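PDB 6QVM: multiheme cytochrome cf from Carboxydothermus ferrireducens DSM 11255, which probably passes electrons along its chain of c-type hemes to insoluble Fe(III) outside the cell while held in the S-layer. Local coordinates for residues A[563-567]-A[604-609]; A[566-572]-A[588-594]; A[127-132]-A[191-197]. The contacts are given in a common frame with arbitrary orientation. Residue numbers count along the deposited sequence, not the author numbering.

Interaction 1: A[563-567]-A[604-609]. With HEC (heme c), chain N.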
loop_
_atom_site.group_PDB
_atom_site.type_symbol
_atom_site.label_atom_id
_atom_site.label_comp_id
_atom_site.label_asym_id
_atom_site.label_seq_id
_atom_site.Cartn_x
_atom_site.Cartn_y
_atom_site.Cartn_z
ATOM N N VAL A 563 -17.470 18.169 -15.099
ATOM C CA VAL A 563 -18.603 17.516 -15.738
ATOM C C VAL A 563 -18.736 18.024 -17.164
ATOM O O VAL A 563 -18.692 19.236 -17.411
ATOM C CB VAL A 563 -19.892 17.774 -14.943
ATOM C CG1 VAL A 563 -20.964 16.796 -15.337
ATOM C CG2 VAL A 563 -19.627 17.700 -13.450
ATOM N N GLY A 564 -18.889 17.097 -18.104
ATOM C CA GLY A 564 -19.334 17.470 -19.428
ATOM C C GLY A 564 -20.791 17.885 -19.416
ATOM O O GLY A 564 -21.594 17.428 -18.614
ATOM N N LYS A 565 -21.132 18.777 -20.331
ATOM C CA LYS A 565 -22.482 19.315 -20.442
ATOM C C LYS A 565 -22.936 19.313 -21.895
ATOM O O LYS A 565 -23.242 20.362 -22.457
ATOM C CB LYS A 565 -22.512 20.722 -19.859
ATOM C CG LYS A 565 -22.288 20.763 -18.350
ATOM C CD LYS A 565 -22.174 22.181 -17.794
ATOM C CE LYS A 565 -20.905 22.862 -18.277
ATOM N NZ LYS A 565 -20.748 24.219 -17.684
ATOM N N PRO A 566 -23.033 18.140 -22.535
ATOM C CA PRO A 566 -22.759 16.809 -22.001
ATOM C C PRO A 566 -21.305 16.328 -22.175
ATOM O O PRO A 566 -20.843 15.465 -21.415
ATOM C CB PRO A 566 -23.712 15.937 -22.796
ATOM C CG PRO A 566 -23.772 16.605 -24.126
ATOM C CD PRO A 566 -23.636 18.067 -23.884
ATOM N N THR A 567 -20.599 16.860 -23.168
ATOM C CA THR A 567 -19.218 16.477 -23.421
ATOM C C THR A 567 -18.261 17.579 -22.980
ATOM O O THR A 567 -18.608 18.763 -22.947
ATOM C CB THR A 567 -18.967 16.152 -24.894
ATOM O OG1 THR A 567 -19.010 17.358 -25.667
ATOM C CG2 THR A 567 -19.996 15.162 -25.414
ATOM N N PHE A 604 -28.708 14.357 -27.324
ATOM C CA PHE A 604 -28.600 15.218 -26.149
ATOM C C PHE A 604 -27.316 16.033 -26.276
ATOM O O PHE A 604 -26.215 15.486 -26.150
ATOM C CB PHE A 604 -28.607 14.370 -24.879
ATOM C CG PHE A 604 -28.780 15.155 -23.612
ATOM C CD1 PHE A 604 -29.938 15.879 -23.377
ATOM C CD2 PHE A 604 -27.793 15.144 -22.640
ATOM C CE1 PHE A 604 -30.099 16.586 -22.202
ATOM C CE2 PHE A 604 -27.951 15.843 -21.465
ATOM C CZ PHE A 604 -29.107 16.564 -21.245
ATOM N N ASP A 605 -27.449 17.335 -26.536
ATOM C CA ASP A 605 -26.296 18.155 -26.891
ATOM C C ASP A 605 -26.190 19.365 -25.965
ATOM O O ASP A 605 -27.029 19.587 -25.085
ATOM C CB ASP A 605 -26.350 18.585 -28.364
ATOM C CG ASP A 605 -27.628 19.347 -28.717
ATOM O OD1 ASP A 605 -28.299 19.879 -27.800
ATOM O OD2 ASP A 605 -27.978 19.400 -29.915
ATOM N N ALA A 606 -25.137 20.158 -26.192
ATOM C CA ALA A 606 -24.850 21.309 -25.339
ATOM C C ALA A 606 -25.989 22.321 -25.352
ATOM O O ALA A 606 -26.263 22.964 -24.334
ATOM C CB ALA A 606 -23.539 21.967 -25.770
ATOM N N ASN A 607 -26.655 22.491 -26.497
ATOM C CA ASN A 607 -27.786 23.413 -26.563
ATOM C C ASN A 607 -28.893 22.995 -25.603
ATOM O O ASN A 607 -29.413 23.815 -24.837
ATOM C CB ASN A 607 -28.316 23.488 -27.992
ATOM C CG ASN A 607 -27.379 24.220 -28.930
ATOM O OD1 ASN A 607 -26.753 25.216 -28.562
ATOM N ND2 ASN A 607 -27.279 23.727 -30.155
ATOM N N ALA A 608 -29.263 21.715 -25.626
ATOM C CA ALA A 608 -30.293 21.221 -24.719
ATOM C C ALA A 608 -29.904 21.445 -23.262
ATOM O O ALA A 608 -30.752 21.792 -22.432
ATOM C CB ALA A 608 -30.560 19.743 -24.986
ATOM N N VAL A 609 -28.623 21.260 -22.934
ATOM C CA VAL A 609 -28.179 21.436 -21.554
ATOM C C VAL A 609 -28.083 22.916 -21.205
ATOM O O VAL A 609 -28.443 23.328 -20.095
ATOM C CB VAL A 609 -26.841 20.708 -21.323
ATOM C CG1 VAL A 609 -26.412 20.836 -19.867
ATOM C CG2 VAL A 609 -26.949 19.262 -21.737
HETATM FE FE HEC N . -22.086 17.216 -9.227
HETATM C CHA HEC N . -21.122 20.417 -9.901
HETATM C CHB HEC N . -20.372 17.379 -6.185
HETATM C CHC HEC N . -23.349 14.203 -8.332
HETATM C CHD HEC N . -23.433 16.860 -12.404
HETATM N NA HEC N . -20.957 18.604 -8.228
HETATM C C1A HEC N . -20.682 19.869 -8.710
HETATM C C2A HEC N . -19.845 20.540 -7.734
HETATM C C3A HEC N . -19.633 19.706 -6.715
HETATM C C4A HEC N . -20.329 18.476 -7.004
HETATM C CMA HEC N . -18.784 20.012 -5.465
HETATM C CAA HEC N . -19.297 21.972 -7.862
HETATM C CBA HEC N . -18.109 21.874 -8.798
HETATM C CGA HEC N . -17.803 23.231 -9.355
HETATM O O1A HEC N . -17.699 23.352 -10.602
HETATM O O2A HEC N . -17.663 24.188 -8.553
HETATM N NB HEC N . -21.869 16.005 -7.571
HETATM C C1B HEC N . -21.203 16.304 -6.395
HETATM C C2B HEC N . -21.534 15.290 -5.415
HETATM C C3B HEC N . -22.352 14.396 -6.011
HETATM C C4B HEC N . -22.579 14.837 -7.380
HETATM C CMB HEC N . -20.966 15.257 -3.976
HETATM C CAB HEC N . -22.973 13.125 -5.377
HETATM C CBB HEC N . -23.904 13.484 -4.197
HETATM N NC HEC N . -23.153 15.800 -10.209
HETATM C C1C HEC N . -23.582 14.621 -9.628
HETATM C C2C HEC N . -24.348 13.880 -10.612
HETATM C C3C HEC N . -24.414 14.623 -11.735
HETATM C C4C HEC N . -23.643 15.836 -11.503
HETATM C CMC HEC N . -25.047 12.527 -10.342
HETATM C CAC HEC N . -25.124 14.264 -13.070
HETATM C CBC HEC N . -26.652 14.145 -12.879
HETATM N ND HEC N . -22.254 18.448 -10.904
HETATM C C1D HEC N . -22.860 18.082 -12.105
HETATM C C2D HEC N . -22.798 19.207 -13.004
HETATM C C3D HEC N . -22.073 20.322 -12.236
HETATM C C4D HEC N . -21.777 19.761 -10.931
HETATM C CMD HEC N . -23.338 19.271 -14.445
HETATM C CAD HEC N . -21.755 21.738 -12.767
HETATM C CBD HEC N . -20.241 21.917 -12.780
HETATM C CGD HEC N . -19.776 22.395 -14.133
HETATM O O1D HEC N . -18.807 21.795 -14.676
HETATM O O2D HEC N . -20.372 23.368 -14.672
#
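Between the loop 563-567 and the start of helix 606-628 the contact is mainly apolar. P566, which follows a cis peptide bond, points its ring at the helix start. Its CD lies 4.1 Å from V609 CG2 and 4.3 Å from A606 CB, and its CB is 4.2 Å from F604 CD2. The ring also covers backbone: P566 CG is 3.4 Å from F604 O. K565 adds CB against V609 CG1 at 3.9 Å.

The polar part across the segments is slight. K565 O receives a CA-H...O contact from A606 CA at 3.4 Å. Within 604-609, D605 is the N-cap. Its OD1 accepts from A608 N at 3.0 Å, and V609 N bonds to D605 O at 3.2 Å.

Two hemes border this contact. K565 NZ donates to the propionate oxygen O2D of heme c at 3.2 Å, and V563 CG2 is 3.5 Å from its C1D. V563, G564, F604 and V609 also line the pocket of another heme c, and F604 stacks on H599.

Apolar packing and one CA-H...O contact join the segments, so the hold rests on shape fit. The lysine-propionate hydrogen bond ties the loop to the heme.

Interaction 2: A[566-572]-A[588-594]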
loop_
_atom_site.group_PDB
_atom_site.type_symbol
_atom_site.label_atom_id
_atom_site.label_comp_id
_atom_site.label_asym_id
_atom_site.label_seq_id
_atom_site.Cartn_x
_atom_site.Cartn_y
_atom_site.Cartn_z
ATOM N N PRO A 566 -23.033 18.140 -22.535
ATOM C CA PRO A 566 -22.759 16.809 -22.001
ATOM C C PRO A 566 -21.305 16.328 -22.175
ATOM O O PRO A 566 -20.843 15.465 -21.415
ATOM C CB PRO A 566 -23.712 15.937 -22.796
ATOM C CG PRO A 566 -23.772 16.605 -24.126
ATOM C CD PRO A 566 -23.636 18.067 -23.884
ATOM N N THR A 567 -20.599 16.860 -23.168
ATOM C CA THR A 567 -19.218 16.477 -23.421
ATOM C C THR A 567 -18.261 17.579 -22.980
ATOM O O THR A 567 -18.608 18.763 -22.947
ATOM C CB THR A 567 -18.967 16.152 -24.894
ATOM O OG1 THR A 567 -19.010 17.358 -25.667
ATOM C CG2 THR A 567 -19.996 15.162 -25.414
ATOM N N ILE A 568 -17.049 17.164 -22.616
ATOM C CA ILE A 568 -15.987 18.077 -22.220
ATOM C C ILE A 568 -14.686 17.574 -22.828
ATOM O O ILE A 568 -14.483 16.368 -23.005
ATOM C CB ILE A 568 -15.879 18.199 -20.681
ATOM C CG1 ILE A 568 -14.923 19.326 -20.286
ATOM C CG2 ILE A 568 -15.438 16.880 -20.068
ATOM C CD1 ILE A 568 -14.984 19.663 -18.809
ATOM N N SER A 569 -13.816 18.515 -23.185
ATOM C CA SER A 569 -12.488 18.209 -23.699
ATOM C C SER A 569 -11.456 18.953 -22.867
ATOM O O SER A 569 -11.582 20.163 -22.655
ATOM C CB SER A 569 -12.360 18.595 -25.172
ATOM O OG SER A 569 -12.505 17.456 -25.998
ATOM N N ILE A 570 -10.447 18.229 -22.390
ATOM C CA ILE A 570 -9.415 18.795 -21.534
ATOM C C ILE A 570 -8.051 18.523 -22.148
ATOM O O ILE A 570 -7.776 17.413 -22.618
ATOM C CB ILE A 570 -9.479 18.229 -20.102
ATOM C CG1 ILE A 570 -10.903 18.331 -19.550
ATOM C CG2 ILE A 570 -8.494 18.954 -19.200
ATOM C CD1 ILE A 570 -10.982 18.251 -18.032
ATOM N N ASP A 571 -7.206 19.550 -22.152
ATOM C CA ASP A 571 -5.781 19.399 -22.395
ATOM C C ASP A 571 -5.066 19.473 -21.053
ATOM O O ASP A 571 -5.119 20.499 -20.365
ATOM C CB ASP A 571 -5.253 20.461 -23.361
ATOM C CG ASP A 571 -5.597 20.152 -24.811
ATOM O OD1 ASP A 571 -6.395 19.219 -25.043
ATOM O OD2 ASP A 571 -5.077 20.847 -25.714
ATOM N N ASN A 572 -4.424 18.371 -20.675
ATOM C CA ASN A 572 -3.708 18.267 -19.407
ATOM C C ASN A 572 -2.321 18.863 -19.614
ATOM O O ASN A 572 -1.431 18.221 -20.176
ATOM C CB ASN A 572 -3.650 16.815 -18.952
ATOM C CG ASN A 572 -3.246 16.672 -17.500
ATOM O OD1 ASN A 572 -2.406 17.424 -17.000
ATOM N ND2 ASN A 572 -3.842 15.708 -16.814
ATOM N N TYR A 588 -1.910 13.948 -23.795
ATOM C CA TYR A 588 -2.399 14.905 -22.812
ATOM C C TYR A 588 -3.855 15.296 -23.021
ATOM O O TYR A 588 -4.383 16.086 -22.231
ATOM C CB TYR A 588 -1.521 16.161 -22.829
ATOM C CG TYR A 588 -1.399 16.792 -24.195
ATOM C CD1 TYR A 588 -0.419 16.379 -25.090
ATOM C CD2 TYR A 588 -2.269 17.798 -24.594
ATOM C CE1 TYR A 588 -0.310 16.951 -26.345
ATOM C CE2 TYR A 588 -2.167 18.379 -25.842
ATOM C CZ TYR A 588 -1.188 17.950 -26.716
ATOM O OH TYR A 588 -1.083 18.523 -27.964
ATOM N N LYS A 589 -4.514 14.773 -24.057
ATOM C CA LYS A 589 -5.906 15.107 -24.330
ATOM C C LYS A 589 -6.829 14.077 -23.696
ATOM O O LYS A 589 -6.627 12.870 -23.855
ATOM C CB LYS A 589 -6.186 15.178 -25.833
ATOM C CG LYS A 589 -5.396 16.227 -26.590
ATOM C CD LYS A 589 -5.607 16.076 -28.084
ATOM C CE LYS A 589 -4.945 17.206 -28.844
ATOM N NZ LYS A 589 -5.307 18.523 -28.255
ATOM N N ALA A 590 -7.845 14.561 -22.992
ATOM C CA ALA A 590 -8.881 13.722 -22.415
ATOM C C ALA A 590 -10.241 14.259 -22.833
ATOM O O ALA A 590 -10.453 15.476 -22.869
ATOM C CB ALA A 590 -8.775 13.678 -20.889
ATOM N N SER A 591 -11.161 13.348 -23.136
ATOM C CA SER A 591 -12.470 13.723 -23.645
ATOM C C SER A 591 -13.487 12.691 -23.191
ATOM O O SER A 591 -13.261 11.490 -23.359
ATOM C CB SER A 591 -12.440 13.808 -25.171
ATOM O OG SER A 591 -13.279 14.846 -25.632
ATOM N N TYR A 592 -14.595 13.153 -22.612
ATOM C CA TYR A 592 -15.637 12.227 -22.199
ATOM C C TYR A 592 -17.003 12.901 -22.214
ATOM O O TYR A 592 -17.122 14.128 -22.239
ATOM C CB TYR A 592 -15.351 11.637 -20.812
ATOM C CG TYR A 592 -15.028 12.642 -19.719
ATOM C CD1 TYR A 592 -16.035 13.279 -19.001
ATOM C CD2 TYR A 592 -13.714 12.917 -19.373
ATOM C CE1 TYR A 592 -15.737 14.181 -17.984
ATOM C CE2 TYR A 592 -13.406 13.818 -18.370
ATOM C CZ TYR A 592 -14.419 14.446 -17.677
ATOM O OH TYR A 592 -14.118 15.340 -16.677
ATOM N N ASN A 593 -18.035 12.060 -22.187
ATOM C CA ASN A 593 -19.428 12.480 -22.090
ATOM C C ASN A 593 -19.945 12.081 -20.711
ATOM O O ASN A 593 -19.950 10.893 -20.370
ATOM C CB ASN A 593 -20.260 11.837 -23.203
ATOM C CG ASN A 593 -21.699 12.349 -23.250
ATOM O OD1 ASN A 593 -22.319 12.618 -22.221
ATOM N ND2 ASN A 593 -22.240 12.461 -24.462
ATOM N N SER A 594 -20.386 13.068 -19.926
ATOM C CA SER A 594 -20.810 12.809 -18.556
ATOM C C SER A 594 -22.259 12.342 -18.448
ATOM O O SER A 594 -22.726 12.108 -17.327
ATOM C CB SER A 594 -20.626 14.061 -17.685
ATOM O OG SER A 594 -19.255 14.319 -17.431
#
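Strands 567-572 and 589-593 run antiparallel, with 166° between their directions and 4.8 Å between their axes. The backbone pairing is regular. I568 N donates to Y592 O at 3.1 Å, and Y592 N returns to I568 O at 3.2 Å. I570 N to A590 O is 2.8 Å, and A590 N to I570 O is 2.9 Å. The ends are closed by N572 N to Y588 O at 2.8 Å and S594 N to P566 O at 2.9 Å. The other edge of 567-572 is also used, since S569 and D571 bond to A404 and A402.

T567, S569, D571, K589, S591 and N593 share one face. There S569 OG and S591 OG are hydrogen-bonded at 2.7 Å. D571 OD2 forms a long salt bridge with K589 NZ at 3.5 Å. N593 OD1 is satisfied by C595 N.

On the face of I568, I570, A590 and Y592, I568 CG2 sits 3.7 Å from the centroid of the Y592 ring, a CH-pi contact. Y592 OH bonds to K562 O.

At one end of the pair, N572 ND2 bonds to D399 OD2 and Y560 OH, and N572 OD1 caps the next helix at I575 N. At the other, S594 OG bonds to C552 O and G564 N.

The two consecutive strands form the antiparallel edge of a four-stranded sheet, joined through helix 573-576. N572 ties one end to the calcium ligand D399, and S594 lines a heme pocket.

Interaction 3: A[127-132]-A[191-197]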
loop_
_atom_site.group_PDB
_atom_site.type_symbol
_atom_site.label_atom_id
_atom_site.label_comp_id
_atom_site.label_asym_id
_atom_site.label_seq_id
_atom_site.Cartn_x
_atom_site.Cartn_y
_atom_site.Cartn_z
ATOM N N ILE A 127 20.138 -35.802 20.714
ATOM C CA ILE A 127 21.204 -35.893 19.726
ATOM C C ILE A 127 22.406 -36.632 20.304
ATOM O O ILE A 127 22.826 -36.388 21.444
ATOM C CB ILE A 127 21.589 -34.488 19.234
ATOM C CG1 ILE A 127 22.698 -34.556 18.187
ATOM C CG2 ILE A 127 22.001 -33.590 20.395
ATOM C CD1 ILE A 127 22.188 -34.640 16.776
ATOM N N THR A 128 22.969 -37.539 19.514
ATOM C CA THR A 128 24.189 -38.237 19.883
ATOM C C THR A 128 25.356 -37.716 19.054
ATOM O O THR A 128 25.176 -37.057 18.028
ATOM C CB THR A 128 24.048 -39.754 19.697
ATOM O OG1 THR A 128 23.874 -40.068 18.308
ATOM C CG2 THR A 128 22.856 -40.286 20.493
ATOM N N LYS A 129 26.563 -38.039 19.521
ATOM C CA LYS A 129 27.779 -37.542 18.891
ATOM C C LYS A 129 27.888 -37.987 17.440
ATOM O O LYS A 129 28.432 -37.255 16.605
ATOM C CB LYS A 129 28.989 -38.009 19.699
ATOM C CG LYS A 129 30.316 -37.379 19.313
ATOM C CD LYS A 129 31.226 -37.343 20.526
ATOM C CE LYS A 129 32.647 -36.964 20.172
ATOM N NZ LYS A 129 33.475 -36.891 21.405
ATOM N N GLN A 130 27.363 -39.168 17.110
ATOM C CA GLN A 130 27.512 -39.659 15.746
ATOM C C GLN A 130 26.483 -39.035 14.813
ATOM O O GLN A 130 26.794 -38.758 13.651
ATOM C CB GLN A 130 27.421 -41.186 15.709
ATOM C CG GLN A 130 26.055 -41.758 16.068
ATOM C CD GLN A 130 26.022 -43.268 16.001
ATOM O OE1 GLN A 130 26.310 -43.862 14.963
ATOM N NE2 GLN A 130 25.684 -43.901 17.117
ATOM N N ARG A 131 25.265 -38.785 15.294
ATOM C CA ARG A 131 24.285 -38.174 14.409
ATOM C C ARG A 131 24.437 -36.660 14.348
ATOM O O ARG A 131 23.977 -36.038 13.385
ATOM C CB ARG A 131 22.870 -38.584 14.814
ATOM C CG ARG A 131 22.349 -39.696 13.907
ATOM C CD ARG A 131 20.985 -40.234 14.258
ATOM N NE ARG A 131 19.877 -39.463 13.689
ATOM C CZ ARG A 131 19.637 -39.317 12.384
ATOM N NH1 ARG A 131 18.591 -38.617 11.972
ATOM N NH2 ARG A 131 20.438 -39.866 11.483
ATOM N N LEU A 132 25.083 -36.052 15.345
ATOM C CA LEU A 132 25.515 -34.669 15.183
ATOM C C LEU A 132 26.527 -34.552 14.053
ATOM O O LEU A 132 26.478 -33.604 13.262
ATOM C CB LEU A 132 26.107 -34.132 16.484
ATOM C CG LEU A 132 26.757 -32.746 16.379
ATOM C CD1 LEU A 132 25.714 -31.682 16.050
ATOM C CD2 LEU A 132 27.515 -32.388 17.651
ATOM N N LEU A 191 36.117 -42.216 19.617
ATOM C CA LEU A 191 35.145 -41.242 19.144
ATOM C C LEU A 191 33.906 -41.151 20.024
ATOM O O LEU A 191 33.221 -40.122 19.993
ATOM C CB LEU A 191 34.713 -41.589 17.715
ATOM C CG LEU A 191 35.843 -41.704 16.680
ATOM C CD1 LEU A 191 35.350 -42.457 15.465
ATOM C CD2 LEU A 191 36.365 -40.329 16.292
ATOM N N ASP A 192 33.608 -42.191 20.799
ATOM C CA ASP A 192 32.418 -42.242 21.641
ATOM C C ASP A 192 31.157 -41.954 20.820
ATOM O O ASP A 192 30.404 -41.029 21.133
ATOM C CB ASP A 192 32.539 -41.260 22.798
ATOM C CG ASP A 192 33.769 -41.507 23.638
ATOM O OD1 ASP A 192 33.886 -42.599 24.231
ATOM O OD2 ASP A 192 34.639 -40.617 23.671
ATOM N N PRO A 193 30.886 -42.756 19.784
ATOM C CA PRO A 193 29.847 -42.378 18.812
ATOM C C PRO A 193 28.444 -42.389 19.376
ATOM O O PRO A 193 27.580 -41.685 18.844
ATOM C CB PRO A 193 30.000 -43.432 17.702
ATOM C CG PRO A 193 31.320 -44.106 17.974
ATOM C CD PRO A 193 31.487 -44.054 19.455
ATOM N N THR A 194 28.187 -43.152 20.437
ATOM C CA THR A 194 26.847 -43.258 20.993
ATOM C C THR A 194 26.649 -42.382 22.220
ATOM O O THR A 194 25.548 -42.365 22.778
ATOM C CB THR A 194 26.528 -44.715 21.337
ATOM O OG1 THR A 194 27.367 -45.151 22.416
ATOM C CG2 THR A 194 26.743 -45.616 20.117
ATOM N N ALA A 195 27.680 -41.653 22.645
ATOM C CA ALA A 195 27.518 -40.723 23.751
ATOM C C ALA A 195 26.623 -39.570 23.325
ATOM O O ALA A 195 26.685 -39.111 22.184
ATOM C CB ALA A 195 28.877 -40.194 24.211
ATOM N N ALA A 196 25.767 -39.123 24.238
ATOM C CA ALA A 196 24.954 -37.945 23.971
ATOM C C ALA A 196 25.854 -36.736 23.767
ATOM O O ALA A 196 26.727 -36.459 24.592
ATOM C CB ALA A 196 23.986 -37.695 25.127
ATOM N N ALA A 197 25.668 -36.041 22.648
ATOM C CA ALA A 197 26.448 -34.840 22.385
ATOM C C ALA A 197 26.155 -33.785 23.441
ATOM O O ALA A 197 24.993 -33.521 23.764
ATOM C CB ALA A 197 26.125 -34.301 20.995
HETATM O O HOH W 1 22.343 -34.909 23.481
#
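Two backbone hydrogen bonds lead this contact. K129 N donates to A195 O at 2.9 Å, and A197 N donates to I127 O at 3.1 Å. They flank the single bridge between T128 and A196. A water adds a link, donating to I127 O at 2.6 Å and to A197 O at 3.0 Å. A weaker bond runs from Q130 N to P193 O at 3.1 Å.

The long side chains find polar partners outside. K129 NZ bonds to S181 O, Q130 OE1 to N167, and D192 forms a salt bridge with R183. K129 still lies along the loop, with CE 3.2 Å from L191 O.

A197 CB packs between I127 CG2 at 4.2 Å and L132 CD2 at 4.1 Å, and Q130 CB meets P193 CB at 4.0 Å. V202 of helix 199-212 touches both I127 and A197.

The arrangement is a helix N terminus held by a loop. T128 is the N-cap of helix 129-139. The first-turn amides of K129 and, weakly, Q130 are bound by two carbonyls of the type I turn D192-A195, A195 O and P193 O.

From the N terminus, interaction 3 comes first. It brings 191-197 back to 127-132 and closes a loop of 58 intervening residues, nearly half of them helical, in a region far from the other two. The nearest atoms of interactions 1 and 3 are about 73 Å apart. The nearest atoms of interactions 2 and 3 are about 65 Å apart. Interactions 1 and 2 lie on the opposite side of the chain's centre. Both begin in 563-572, sharing P566 and T567. Interaction 2 closes the shorter loop, which holds helix 573-576. Interaction 1 spans a wider one, from 563-567 to 604-609, and encloses it. Residues 563-572 thereby join an outer strand of the sheet to helix 606-628 beside the hemes.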